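Local coordinates for 2-phospho-L-lactate guanylyltransferase (Methanosarcina mazei, PDB 2I5E), which probably catalyses the guanylylation of (2S)-2-phospholactate by GTP to (2S)-lactyl-2-diphospho-5'-guanosine, a step in coenzyme F420 biosynthesis, at residues A[176-181]-A[206-211]; A[21-26]-A[194-199]; A[82-87]-A[137-142]; A[152-155]-A[159-162]. One frame throughout, in Å; residues are numbered along the deposited sequence.

Contact 1: residues A[176-181]-A[206-211]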
loop_
_atom_site.group_PDB
_atom_site.type_symbol
_atom_site.label_atom_id
_atom_site.label_comp_id
_atom_site.label_asym_id
_atom_site.label_seq_id
_atom_site.Cartn_x
_atom_site.Cartn_y
_atom_site.Cartn_z
ATOM N N GLU A 176 8.383 10.043 4.847
ATOM C CA GLU A 176 7.191 9.339 5.317
ATOM C C GLU A 176 7.229 7.840 5.050
ATOM O O GLU A 176 6.610 7.088 5.783
ATOM C CB GLU A 176 5.928 10.067 4.804
ATOM C CG GLU A 176 4.803 9.210 4.292
ATOM C CD GLU A 176 3.803 9.950 3.366
ATOM O OE1 GLU A 176 4.228 10.488 2.289
ATOM O OE2 GLU A 176 2.587 9.923 3.714
ATOM N N ASP A 177 7.978 7.413 4.041
ATOM C CA ASP A 177 8.159 5.982 3.717
ATOM C C ASP A 177 9.015 5.259 4.768
ATOM O O ASP A 177 8.945 4.052 4.923
ATOM C CB ASP A 177 8.836 5.839 2.361
ATOM C CG ASP A 177 7.967 6.407 1.210
ATOM O OD1 ASP A 177 6.731 6.571 1.407
ATOM O OD2 ASP A 177 8.497 6.625 0.087
ATOM N N LEU A 178 9.836 5.995 5.479
ATOM C CA LEU A 178 10.689 5.395 6.544
ATOM C C LEU A 178 9.861 5.001 7.788
ATOM O O LEU A 178 10.239 4.108 8.567
ATOM C CB LEU A 178 11.740 6.437 6.938
ATOM C CG LEU A 178 12.764 6.945 5.910
ATOM C CD1 LEU A 178 13.806 8.006 6.526
ATOM C CD2 LEU A 178 13.427 5.778 5.305
ATOM N N VAL A 179 8.770 5.747 8.010
ATOM C CA VAL A 179 7.704 5.347 8.924
ATOM C C VAL A 179 7.236 3.924 8.604
ATOM O O VAL A 179 7.168 3.110 9.535
ATOM C CB VAL A 179 6.528 6.328 8.906
ATOM C CG1 VAL A 179 5.518 5.991 10.043
ATOM C CG2 VAL A 179 7.097 7.734 9.209
ATOM N N GLU A 180 6.965 3.589 7.332
ATOM C CA GLU A 180 6.409 2.299 6.992
ATOM C C GLU A 180 7.481 1.260 7.234
ATOM O O GLU A 180 7.204 0.168 7.582
ATOM C CB GLU A 180 5.991 2.194 5.493
ATOM C CG GLU A 180 4.988 3.224 4.995
ATOM C CD GLU A 180 3.649 3.088 5.731
ATOM O OE1 GLU A 180 3.317 2.025 6.293
ATOM O OE2 GLU A 180 2.930 4.067 5.843
ATOM N N LEU A 181 8.714 1.581 6.889
ATOM C CA LEU A 181 9.827 0.671 7.121
ATOM C C LEU A 181 9.999 0.326 8.658
ATOM O O LEU A 181 10.211 -0.835 9.041
ATOM C CB LEU A 181 11.108 1.313 6.579
ATOM C CG LEU A 181 12.339 0.390 6.590
ATOM C CD1 LEU A 181 12.021 -1.082 6.051
ATOM C CD2 LEU A 181 13.434 1.068 5.796
ATOM N N VAL A 206 1.413 9.079 13.743
ATOM C CA VAL A 206 2.812 8.623 13.837
ATOM C C VAL A 206 3.731 9.515 12.992
ATOM O O VAL A 206 3.420 9.813 11.830
ATOM C CB VAL A 206 2.986 7.188 13.347
ATOM C CG1 VAL A 206 4.416 6.656 13.658
ATOM C CG2 VAL A 206 2.025 6.272 13.974
ATOM N N GLY A 207 4.872 9.920 13.542
ATOM C CA GLY A 207 5.828 10.759 12.811
ATOM C C GLY A 207 7.193 10.228 13.093
ATOM O O GLY A 207 7.410 9.646 14.160
ATOM N N LEU A 208 8.114 10.477 12.187
ATOM C CA LEU A 208 9.512 10.144 12.336
ATOM C C LEU A 208 10.311 11.269 12.992
ATOM O O LEU A 208 10.300 12.376 12.532
ATOM C CB LEU A 208 10.063 9.883 10.958
ATOM C CG LEU A 208 11.455 9.371 10.795
ATOM C CD1 LEU A 208 11.385 7.942 10.807
ATOM C CD2 LEU A 208 11.973 9.837 9.526
ATOM N N VAL A 209 11.015 10.981 14.058
ATOM C CA VAL A 209 11.740 12.016 14.753
ATOM C C VAL A 209 13.083 11.427 15.022
ATOM O O VAL A 209 13.171 10.223 15.139
ATOM C CB VAL A 209 11.008 12.571 15.996
ATOM C CG1 VAL A 209 9.768 13.313 15.473
ATOM C CG2 VAL A 209 10.573 11.480 16.971
ATOM N N PRO A 210 14.145 12.259 14.963
ATOM C CA PRO A 210 15.553 11.763 15.167
ATOM C C PRO A 210 15.765 11.440 16.639
ATOM O O PRO A 210 15.025 11.944 17.476
ATOM C CB PRO A 210 16.423 12.970 14.775
ATOM C CG PRO A 210 15.421 13.997 14.088
ATOM C CD PRO A 210 14.092 13.728 14.710
ATOM N N LEU A 211 16.719 10.564 16.935
ATOM C CA LEU A 211 17.113 10.240 18.307
ATOM C C LEU A 211 18.161 11.263 18.706
ATOM O O LEU A 211 18.901 11.762 17.808
ATOM C CB LEU A 211 17.813 8.869 18.351
ATOM C CG LEU A 211 17.249 7.536 17.857
ATOM C CD1 LEU A 211 18.397 6.575 17.910
ATOM C CD2 LEU A 211 16.138 7.059 18.747
#
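V179 is the knob of this contact: its forked side chain sits in the notch between V206 and L208, two residues on the same face of the strand. With CG1 anti to the backbone N (chi1 -171°), the fork straddles the notch. CG1 meets V206 CG1 at 3.8 Å, whereas CG2 lies over the base of the next side chain, 4.1 Å from L208 CB. L208 in turn is the bump on the strand. It rises beside V179 and reaches L178 with both ends of its own fork, L208 CD2 coming to 4.0 Å from L178 CD1 and L208 CD1 to 4.2 Å from L178 CB. One branch of L208 thus meets a branch of L178 and the other its CB, the two side chains lying obliquely across each other, and V179 and L208 slide past one another in opposite directions. G207, between the two strand bumps, would point a CB away from the helix. No hydrogen bond joins the segments, and the fit rests on apolar shape. L178 also packs on F31 of helix 25-45 and I193 of helix 188-194, while V206 touches G123 of the second subunit at the other end. The axes of segments 176-181 and 206-210 approach to 7.8 Å at 99°, nearly at right angles: a short helix laid across one face of a two-stranded antiparallel β-hairpin, formed by strands 197-201 and 206-210.

Contact 2: residues A[21-26]-A[194-199]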
loop_
_atom_site.group_PDB
_atom_site.type_symbol
_atom_site.label_atom_id
_atom_site.label_comp_id
_atom_site.label_asym_id
_atom_site.label_seq_id
_atom_site.Cartn_x
_atom_site.Cartn_y
_atom_site.Cartn_z
ATOM N N PRO A 21 16.302 16.674 3.179
ATOM C CA PRO A 21 17.256 16.701 4.238
ATOM C C PRO A 21 16.999 15.833 5.492
ATOM O O PRO A 21 17.735 16.044 6.452
ATOM C CB PRO A 21 17.248 18.219 4.659
ATOM C CG PRO A 21 15.767 18.669 4.272
ATOM C CD PRO A 21 15.150 17.546 3.494
ATOM N N VAL A 22 16.064 14.919 5.574
ATOM C CA VAL A 22 16.189 13.995 6.686
ATOM C C VAL A 22 17.353 13.041 6.768
ATOM O O VAL A 22 17.708 12.615 7.826
ATOM C CB VAL A 22 14.909 13.396 7.234
ATOM C CG1 VAL A 22 13.698 13.968 6.604
ATOM C CG2 VAL A 22 14.940 11.949 7.153
ATOM N N LEU A 23 17.928 12.698 5.639
ATOM C CA LEU A 23 19.204 12.008 5.573
ATOM C C LEU A 23 20.278 12.807 4.790
ATOM O O LEU A 23 19.968 13.607 3.933
ATOM C CB LEU A 23 18.975 10.657 4.913
ATOM C CG LEU A 23 19.028 9.292 5.587
ATOM C CD1 LEU A 23 18.801 9.259 7.051
ATOM C CD2 LEU A 23 18.154 8.333 4.898
ATOM N N SER A 24 21.539 12.563 5.092
ATOM C CA SER A 24 22.635 13.069 4.296
ATOM C C SER A 24 22.880 12.356 2.981
ATOM O O SER A 24 22.370 11.308 2.747
ATOM C CB SER A 24 23.929 13.142 5.108
ATOM O OG SER A 24 24.449 11.884 5.411
ATOM N N LEU A 25 23.705 12.935 2.135
ATOM C CA LEU A 25 24.356 12.174 1.103
ATOM C C LEU A 25 24.889 10.898 1.653
ATOM O O LEU A 25 24.464 9.857 1.272
ATOM C CB LEU A 25 25.480 12.950 0.468
ATOM C CG LEU A 25 26.139 12.339 -0.763
ATOM C CD1 LEU A 25 26.768 13.399 -1.630
ATOM C CD2 LEU A 25 27.169 11.250 -0.434
ATOM N N GLN A 26 25.854 10.958 2.528
ATOM C CA GLN A 26 26.445 9.700 2.910
ATOM C C GLN A 26 25.405 8.724 3.387
ATOM O O GLN A 26 25.558 7.505 3.124
ATOM C CB GLN A 26 27.459 9.787 4.056
ATOM C CG GLN A 26 28.485 10.901 4.052
ATOM C CD GLN A 26 29.225 10.904 5.381
ATOM O OE1 GLN A 26 30.430 10.611 5.434
ATOM N NE2 GLN A 26 28.489 11.164 6.474
ATOM N N GLU A 194 16.317 2.620 12.228
ATOM C CA GLU A 194 15.945 2.549 13.685
ATOM C C GLU A 194 17.049 3.098 14.602
ATOM O O GLU A 194 16.754 3.630 15.630
ATOM C CB GLU A 194 15.601 1.121 14.089
ATOM C CG GLU A 194 14.566 1.192 15.195
ATOM C CD GLU A 194 14.384 -0.062 15.914
ATOM O OE1 GLU A 194 14.674 -1.110 15.280
ATOM O OE2 GLU A 194 13.969 -0.005 17.115
ATOM N N SER A 195 18.311 3.035 14.135
ATOM C CA SER A 195 19.476 3.566 14.826
ATOM C C SER A 195 19.561 5.069 14.768
ATOM O O SER A 195 20.350 5.657 15.480
ATOM C CB SER A 195 20.771 2.871 14.274
ATOM O OG SER A 195 21.204 3.431 13.034
ATOM N N LYS A 196 18.757 5.713 13.931
ATOM C CA LYS A 196 18.817 7.127 13.773
ATOM C C LYS A 196 17.518 7.793 14.121
ATOM O O LYS A 196 17.556 8.952 14.388
ATOM C CB LYS A 196 19.242 7.530 12.320
ATOM C CG LYS A 196 20.653 6.922 11.877
ATOM C CD LYS A 196 20.927 7.137 10.330
ATOM C CE LYS A 196 22.366 6.782 10.006
ATOM N NZ LYS A 196 23.239 8.011 10.184
ATOM N N PHE A 197 16.373 7.093 14.059
ATOM C CA PHE A 197 15.060 7.701 14.364
ATOM C C PHE A 197 14.184 6.795 15.214
ATOM O O PHE A 197 14.379 5.582 15.283
ATOM C CB PHE A 197 14.284 7.992 13.073
ATOM C CG PHE A 197 15.042 8.789 12.071
ATOM C CD1 PHE A 197 14.875 10.178 12.030
ATOM C CD2 PHE A 197 15.864 8.150 11.124
ATOM C CE1 PHE A 197 15.550 10.966 11.097
ATOM C CE2 PHE A 197 16.551 8.904 10.164
ATOM C CZ PHE A 197 16.437 10.322 10.165
ATOM N N ARG A 198 13.155 7.383 15.782
ATOM C CA ARG A 198 12.086 6.717 16.449
ATOM C C ARG A 198 10.783 7.201 15.875
ATOM O O ARG A 198 10.712 8.282 15.288
ATOM C CB ARG A 198 12.124 7.097 17.968
ATOM C CG ARG A 198 12.802 8.394 18.182
ATOM C CD ARG A 198 13.050 8.727 19.640
ATOM N NE ARG A 198 11.785 9.168 20.030
ATOM C CZ ARG A 198 11.434 10.377 20.447
ATOM N NH1 ARG A 198 12.291 11.361 20.649
ATOM N NH2 ARG A 198 10.141 10.526 20.709
ATOM N N LEU A 199 9.711 6.432 16.087
ATOM C CA LEU A 199 8.326 6.902 15.855
ATOM C C LEU A 199 7.736 7.708 17.040
ATOM O O LEU A 199 7.883 7.370 18.178
ATOM C CB LEU A 199 7.429 5.688 15.546
ATOM C CG LEU A 199 8.002 4.891 14.352
ATOM C CD1 LEU A 199 7.281 3.574 14.059
ATOM C CD2 LEU A 199 8.059 5.776 13.027
#
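F197 points its ring at V22 and L23 edge first, with the CZ end leading. V22 O and L23 CD1 both lie near the ring plane, at 3.5 Å from F197 CZ and 3.9 Å from F197 CE2 respectively, so the ring meets a carbonyl and a methyl along the same rim. The V22 side chain runs obliquely to the ring, and its CG2, off the ring plane, comes to 3.7 Å from F197 CZ. A first torsion of -53° puts the ring anti to its own carbonyl carbon and sends it out from the strand toward the loop. An alanine here is likely to leave V22 CG2 and L23 CD1 without their aromatic partner and open a gap between loop and strand, where L208 also packs on the ring. Beside the ring, the aliphatic part of K196 passes L23 more loosely, with K196 CD 4.4 Å from L23 CD1, and its NZ forms a salt bridge with E27. E27 also accepts a hydrogen bond from S24 N, while S24 OG caps a backbone N in the first turn. The apolar contact therefore lies next to a capping box at the N-terminus of helix 25-45, docked against the C-terminal β-hairpin.

Contact 3: residues A[82-87]-A[137-142]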
loop_
_atom_site.group_PDB
_atom_site.type_symbol
_atom_site.label_atom_id
_atom_site.label_comp_id
_atom_site.label_asym_id
_atom_site.label_seq_id
_atom_site.Cartn_x
_atom_site.Cartn_y
_atom_site.Cartn_z
ATOM N N ARG A 82 16.930 -2.272 -23.830
ATOM C CA ARG A 82 18.032 -3.118 -24.369
ATOM C C ARG A 82 18.163 -4.536 -23.709
ATOM O O ARG A 82 18.147 -5.555 -24.372
ATOM C CB ARG A 82 19.345 -2.321 -24.322
ATOM C CG ARG A 82 20.500 -2.846 -25.235
ATOM C CD ARG A 82 21.691 -1.851 -25.208
ATOM N NE ARG A 82 22.791 -2.320 -24.369
ATOM C CZ ARG A 82 24.082 -2.000 -24.562
ATOM N NH1 ARG A 82 24.428 -1.187 -25.574
ATOM N NH2 ARG A 82 25.035 -2.471 -23.732
ATOM N N TYR A 83 18.158 -4.596 -22.371
ATOM C CA TYR A 83 18.150 -5.842 -21.639
ATOM C C TYR A 83 16.942 -6.709 -22.046
ATOM O O TYR A 83 17.069 -7.908 -22.324
ATOM C CB TYR A 83 18.108 -5.487 -20.161
ATOM C CG TYR A 83 18.209 -6.667 -19.219
ATOM C CD1 TYR A 83 19.421 -7.018 -18.663
ATOM C CD2 TYR A 83 17.094 -7.461 -18.943
ATOM C CE1 TYR A 83 19.483 -8.082 -17.798
ATOM C CE2 TYR A 83 17.179 -8.534 -18.077
ATOM C CZ TYR A 83 18.379 -8.794 -17.503
ATOM O OH TYR A 83 18.458 -9.839 -16.635
ATOM N N LEU A 84 15.760 -6.125 -22.090
ATOM C CA LEU A 84 14.620 -6.853 -22.546
ATOM C C LEU A 84 14.828 -7.466 -23.961
ATOM O O LEU A 84 14.533 -8.628 -24.134
ATOM C CB LEU A 84 13.356 -5.973 -22.512
ATOM C CG LEU A 84 12.605 -5.825 -21.154
ATOM C CD1 LEU A 84 11.260 -5.147 -21.467
ATOM C CD2 LEU A 84 12.349 -7.164 -20.524
ATOM N N LYS A 85 15.322 -6.685 -24.930
ATOM C CA LYS A 85 15.617 -7.162 -26.313
ATOM C C LYS A 85 16.547 -8.400 -26.402
ATOM O O LYS A 85 16.426 -9.210 -27.318
ATOM C CB LYS A 85 16.228 -6.037 -27.162
ATOM C CG LYS A 85 15.258 -4.896 -27.508
ATOM C CD LYS A 85 15.915 -3.769 -28.398
ATOM C CE LYS A 85 15.519 -2.336 -27.873
ATOM N NZ LYS A 85 14.112 -1.957 -28.282
ATOM N N GLU A 86 17.456 -8.540 -25.430
ATOM C CA GLU A 86 18.489 -9.532 -25.489
ATOM C C GLU A 86 18.069 -10.741 -24.681
ATOM O O GLU A 86 18.659 -11.820 -24.830
ATOM C CB GLU A 86 19.821 -8.911 -25.022
ATOM C CG GLU A 86 20.433 -7.939 -26.095
ATOM C CD GLU A 86 21.393 -6.883 -25.561
ATOM O OE1 GLU A 86 21.799 -6.924 -24.358
ATOM O OE2 GLU A 86 21.786 -5.995 -26.362
ATOM N N ALA A 87 17.048 -10.582 -23.820
ATOM C CA ALA A 87 16.432 -11.762 -23.160
ATOM C C ALA A 87 15.454 -12.534 -24.081
ATOM O O ALA A 87 14.725 -11.959 -24.939
ATOM C CB ALA A 87 15.728 -11.384 -21.826
ATOM N N TYR A 137 7.044 -6.735 -25.294
ATOM C CA TYR A 137 6.884 -5.744 -24.231
ATOM C C TYR A 137 7.909 -4.661 -24.273
ATOM O O TYR A 137 9.060 -4.924 -24.602
ATOM C CB TYR A 137 6.901 -6.417 -22.862
ATOM C CG TYR A 137 6.122 -5.549 -21.854
ATOM C CD1 TYR A 137 4.708 -5.514 -21.862
ATOM C CD2 TYR A 137 6.809 -4.731 -20.932
ATOM C CE1 TYR A 137 4.001 -4.695 -20.934
ATOM C CE2 TYR A 137 6.111 -3.927 -20.003
ATOM C CZ TYR A 137 4.735 -3.899 -20.026
ATOM O OH TYR A 137 4.105 -3.097 -19.113
ATOM N N ARG A 138 7.509 -3.425 -23.946
ATOM C CA ARG A 138 8.411 -2.282 -23.864
ATOM C C ARG A 138 8.178 -1.587 -22.485
ATOM O O ARG A 138 7.073 -1.495 -22.055
ATOM C CB ARG A 138 8.125 -1.368 -25.102
ATOM C CG ARG A 138 8.573 0.108 -24.983
ATOM C CD ARG A 138 8.078 1.004 -26.213
ATOM N NE ARG A 138 6.644 1.369 -26.122
ATOM C CZ ARG A 138 6.154 2.315 -25.308
ATOM N NH1 ARG A 138 6.986 2.983 -24.523
ATOM N NH2 ARG A 138 4.844 2.614 -25.280
ATOM N N VAL A 139 9.194 -1.187 -21.740
ATOM C CA VAL A 139 8.970 -0.523 -20.473
ATOM C C VAL A 139 9.078 0.999 -20.599
ATOM O O VAL A 139 9.862 1.504 -21.438
ATOM C CB VAL A 139 10.039 -0.897 -19.336
ATOM C CG1 VAL A 139 10.060 -2.425 -19.004
ATOM C CG2 VAL A 139 11.410 -0.397 -19.718
ATOM N N LYS A 140 8.431 1.710 -19.660
ATOM C CA LYS A 140 8.508 3.144 -19.539
ATOM C C LYS A 140 8.278 3.522 -18.089
ATOM O O LYS A 140 7.138 3.876 -17.706
ATOM C CB LYS A 140 7.461 3.822 -20.415
ATOM C CG LYS A 140 7.762 5.356 -20.595
ATOM C CD LYS A 140 6.695 5.932 -21.526
ATOM C CE LYS A 140 6.874 7.440 -21.772
ATOM N NZ LYS A 140 6.444 8.267 -20.530
ATOM N N TYR A 141 9.353 3.433 -17.290
ATOM C CA TYR A 141 9.332 3.816 -15.875
ATOM C C TYR A 141 9.406 5.329 -15.855
ATOM O O TYR A 141 9.738 5.932 -16.865
ATOM C CB TYR A 141 10.559 3.240 -15.101
ATOM C CG TYR A 141 10.419 1.778 -14.872
ATOM C CD1 TYR A 141 10.765 0.862 -15.875
ATOM C CD2 TYR A 141 9.877 1.310 -13.700
ATOM C CE1 TYR A 141 10.544 -0.477 -15.727
ATOM C CE2 TYR A 141 9.711 -0.044 -13.488
ATOM C CZ TYR A 141 10.038 -0.932 -14.512
ATOM O OH TYR A 141 9.832 -2.269 -14.357
ATOM N N TYR A 142 9.118 5.898 -14.689
ATOM C CA TYR A 142 8.922 7.378 -14.449
ATOM C C TYR A 142 7.530 7.820 -14.801
ATOM O O TYR A 142 6.865 7.195 -15.665
ATOM C CB TYR A 142 9.935 8.326 -15.148
ATOM C CG TYR A 142 11.354 8.017 -14.857
ATOM C CD1 TYR A 142 11.824 7.968 -13.547
ATOM C CD2 TYR A 142 12.245 7.730 -15.908
ATOM C CE1 TYR A 142 13.154 7.628 -13.261
ATOM C CE2 TYR A 142 13.582 7.403 -15.639
ATOM C CZ TYR A 142 14.014 7.332 -14.322
ATOM O OH TYR A 142 15.328 7.020 -14.099
#
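The torsions of L84 carry its tip out from the helix to the chain running from Y137 to V139. Its CG stands beside the backbone N (chi1 -82°), and a chi2 of -169° then sets CD1 anti to CA, pointing outward. V139 answers with CG1 anti to its carbonyl carbon (chi1 -60°), the branch that comes forward to L84. The result is a contact through a single methyl: L84 CD1 lies 3.9 Å from V139 CG1 and 3.8 Å from Y137 O, and so rests against the backbone carbonyl of Y137 as well as the V139 side chain. The leucine and valine run obliquely to each other. The Y137 ring flanks the same methyl more distantly, its CD2 4.5 Å from L84 CD1. All three residues are buried, and no hydrogen bond crosses between the segments.

Polar atoms farther along fix the irregular chain in place. V139 O accepts from N81 ND2 and Y141 N donates to N77 OD1, both on helix 76-86, while the Y137 hydroxyl is hydrogen-bonded to H149 O on helix 145-154. At the end of helix 76-86, Y83 O accepts from both E86 N and A87 N, the latter at 3.1 Å, as the last turn closes. L84 also rests on V91 and V139 on I93, alternate residues of strand 91-94. A helix and an extended connection thus share one face of the central sheet, in keeping with the layered α/β architecture of GT-A-type nucleotidyltransferases.

Contact 4: residues A[152-155]-A[159-162]; sequences IATD and DFEI
D159 OD1 accepts a hydrogen bond from D115 N, tying down the start of the strand whose next residue, F160, packs against A153. D159 and E161 both make backbone hydrogen bonds with V116, and E161 reaches on to I118, so F160 lies between two residues anchored to strand 116-120. E161 OE1 adds a side-chain bond to T112 OG1. None of these bonds crosses between the two segments, which meet through apolar groups.

The F160 ring occupies the position between its own backbone N and carbonyl carbon (chi1 57°), a choice that swings it back from the strand toward A153 and T154 of helix 145-154. One side of the ring reaches A153, F160 CD2 lying 3.9 Å from A153 CB. The methyl approaches obliquely, neither squarely over the ring nor squarely at its rim. A153 directs its methyl at the strand and is buried there, covered also by V116 and by Y137. T154 brings its CG2 up to the CE2 side of the ring, near the ring plane, but the modelled separation is too short to be trusted and the exact fit there is doubtful. The backbones come nearest at T154 and D159, whose CA atoms are 6.2 Å apart.

Only three residues separate the segments, so the chain turns tightly from helix 145-154 into strand 160-162. This strand lies at one edge of the seven-stranded sheet as counted within this chain, parallel to strand 116-120. F160 and I162 both pack on C150, and I162 additionally touches M167 of the second subunit.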
loop_
_atom_site.group_PDB
_atom_site.type_symbol
_atom_site.label_atom_id
_atom_site.label_comp_id
_atom_site.label_asym_id
_atom_site.label_seq_id
_atom_site.Cartn_x
_atom_site.Cartn_y
_atom_site.Cartn_z
ATOM N N ILE A 152 0.524 -0.502 -22.179
ATOM C CA ILE A 152 1.540 -1.203 -23.022
ATOM C C ILE A 152 1.165 -2.693 -23.129
ATOM O O ILE A 152 1.224 -3.243 -24.197
ATOM C CB ILE A 152 3.062 -0.971 -22.621
ATOM C CG1 ILE A 152 3.508 0.479 -22.802
ATOM C CG2 ILE A 152 4.045 -1.856 -23.496
ATOM C CD1 ILE A 152 4.779 0.867 -21.891
ATOM N N ALA A 153 0.713 -3.331 -22.051
ATOM C CA ALA A 153 0.373 -4.711 -22.133
ATOM C C ALA A 153 -0.860 -4.931 -23.014
ATOM O O ALA A 153 -0.939 -5.917 -23.758
ATOM C CB ALA A 153 0.154 -5.316 -20.724
ATOM N N THR A 154 -1.846 -4.039 -22.944
ATOM C CA THR A 154 -3.106 -4.422 -23.554
ATOM C C THR A 154 -3.068 -4.077 -25.049
ATOM O O THR A 154 -3.500 -4.918 -25.827
ATOM C CB THR A 154 -4.393 -3.868 -22.849
ATOM O OG1 THR A 154 -4.548 -2.472 -23.112
ATOM C CG2 THR A 154 -4.395 -4.098 -21.343
ATOM N N ASP A 155 -2.614 -2.858 -25.402
ATOM C CA ASP A 155 -2.185 -2.473 -26.758
ATOM C C ASP A 155 -1.329 -3.531 -27.525
ATOM O O ASP A 155 -1.205 -3.453 -28.774
ATOM C CB ASP A 155 -1.412 -1.161 -26.746
ATOM C CG ASP A 155 -2.273 0.041 -26.357
ATOM O OD1 ASP A 155 -3.471 -0.118 -26.002
ATOM O OD2 ASP A 155 -1.718 1.172 -26.420
ATOM N N ASP A 159 -2.415 -10.041 -21.580
ATOM C CA ASP A 159 -3.192 -9.776 -20.376
ATOM C C ASP A 159 -2.215 -9.542 -19.150
ATOM O O ASP A 159 -0.992 -9.837 -19.227
ATOM C CB ASP A 159 -4.275 -10.890 -20.210
ATOM C CG ASP A 159 -3.680 -12.296 -20.035
ATOM O OD1 ASP A 159 -2.424 -12.411 -19.871
ATOM O OD2 ASP A 159 -4.487 -13.302 -19.998
ATOM N N PHE A 160 -2.699 -8.950 -18.060
ATOM C CA PHE A 160 -1.795 -8.567 -16.977
ATOM C C PHE A 160 -2.552 -8.859 -15.706
ATOM O O PHE A 160 -3.782 -8.760 -15.702
ATOM C CB PHE A 160 -1.309 -7.097 -17.043
ATOM C CG PHE A 160 -2.427 -6.061 -17.063
ATOM C CD1 PHE A 160 -3.036 -5.630 -15.854
ATOM C CD2 PHE A 160 -2.865 -5.490 -18.276
ATOM C CE1 PHE A 160 -4.080 -4.685 -15.830
ATOM C CE2 PHE A 160 -3.902 -4.556 -18.257
ATOM C CZ PHE A 160 -4.498 -4.147 -17.001
ATOM N N GLU A 161 -1.824 -9.303 -14.688
ATOM C CA GLU A 161 -2.249 -9.336 -13.353
ATOM C C GLU A 161 -1.664 -8.130 -12.601
ATOM O O GLU A 161 -0.465 -7.899 -12.676
ATOM C CB GLU A 161 -1.646 -10.565 -12.724
ATOM C CG GLU A 161 -2.384 -10.923 -11.501
ATOM C CD GLU A 161 -1.725 -11.978 -10.701
ATOM O OE1 GLU A 161 -1.047 -12.853 -11.265
ATOM O OE2 GLU A 161 -1.828 -11.873 -9.467
ATOM N N ILE A 162 -2.511 -7.422 -11.817
ATOM C CA ILE A 162 -2.103 -6.435 -10.786
ATOM C C ILE A 162 -1.874 -7.205 -9.506
ATOM O O ILE A 162 -2.822 -7.754 -8.947
ATOM C CB ILE A 162 -3.204 -5.368 -10.482
ATOM C CG1 ILE A 162 -3.639 -4.622 -11.772
ATOM C CG2 ILE A 162 -2.712 -4.351 -9.387
ATOM C CD1 ILE A 162 -2.517 -4.039 -12.479
#

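How the contacts relate
The four contacts fall into two groups far apart in the chain. Contacts 1 and 2 lie 9 Å apart, centre to centre, and share the hairpin of strands 197-201 and 206-210; their segments alternate along the chain, and backbone bonds between the strands join them. Contacts 3 and 4 are 15 Å apart between centres: contact 3 lies against the central sheet and contact 4 includes its edge strand 160-162; they touch where I152 packs against R138 and K140. About 34 to 38 Å separates the centres of one group from those of the other. Contacts 3 and 4 are nested, in series, inside the long loop closed by contact 2, so the chain's late hairpin packs back against its early part.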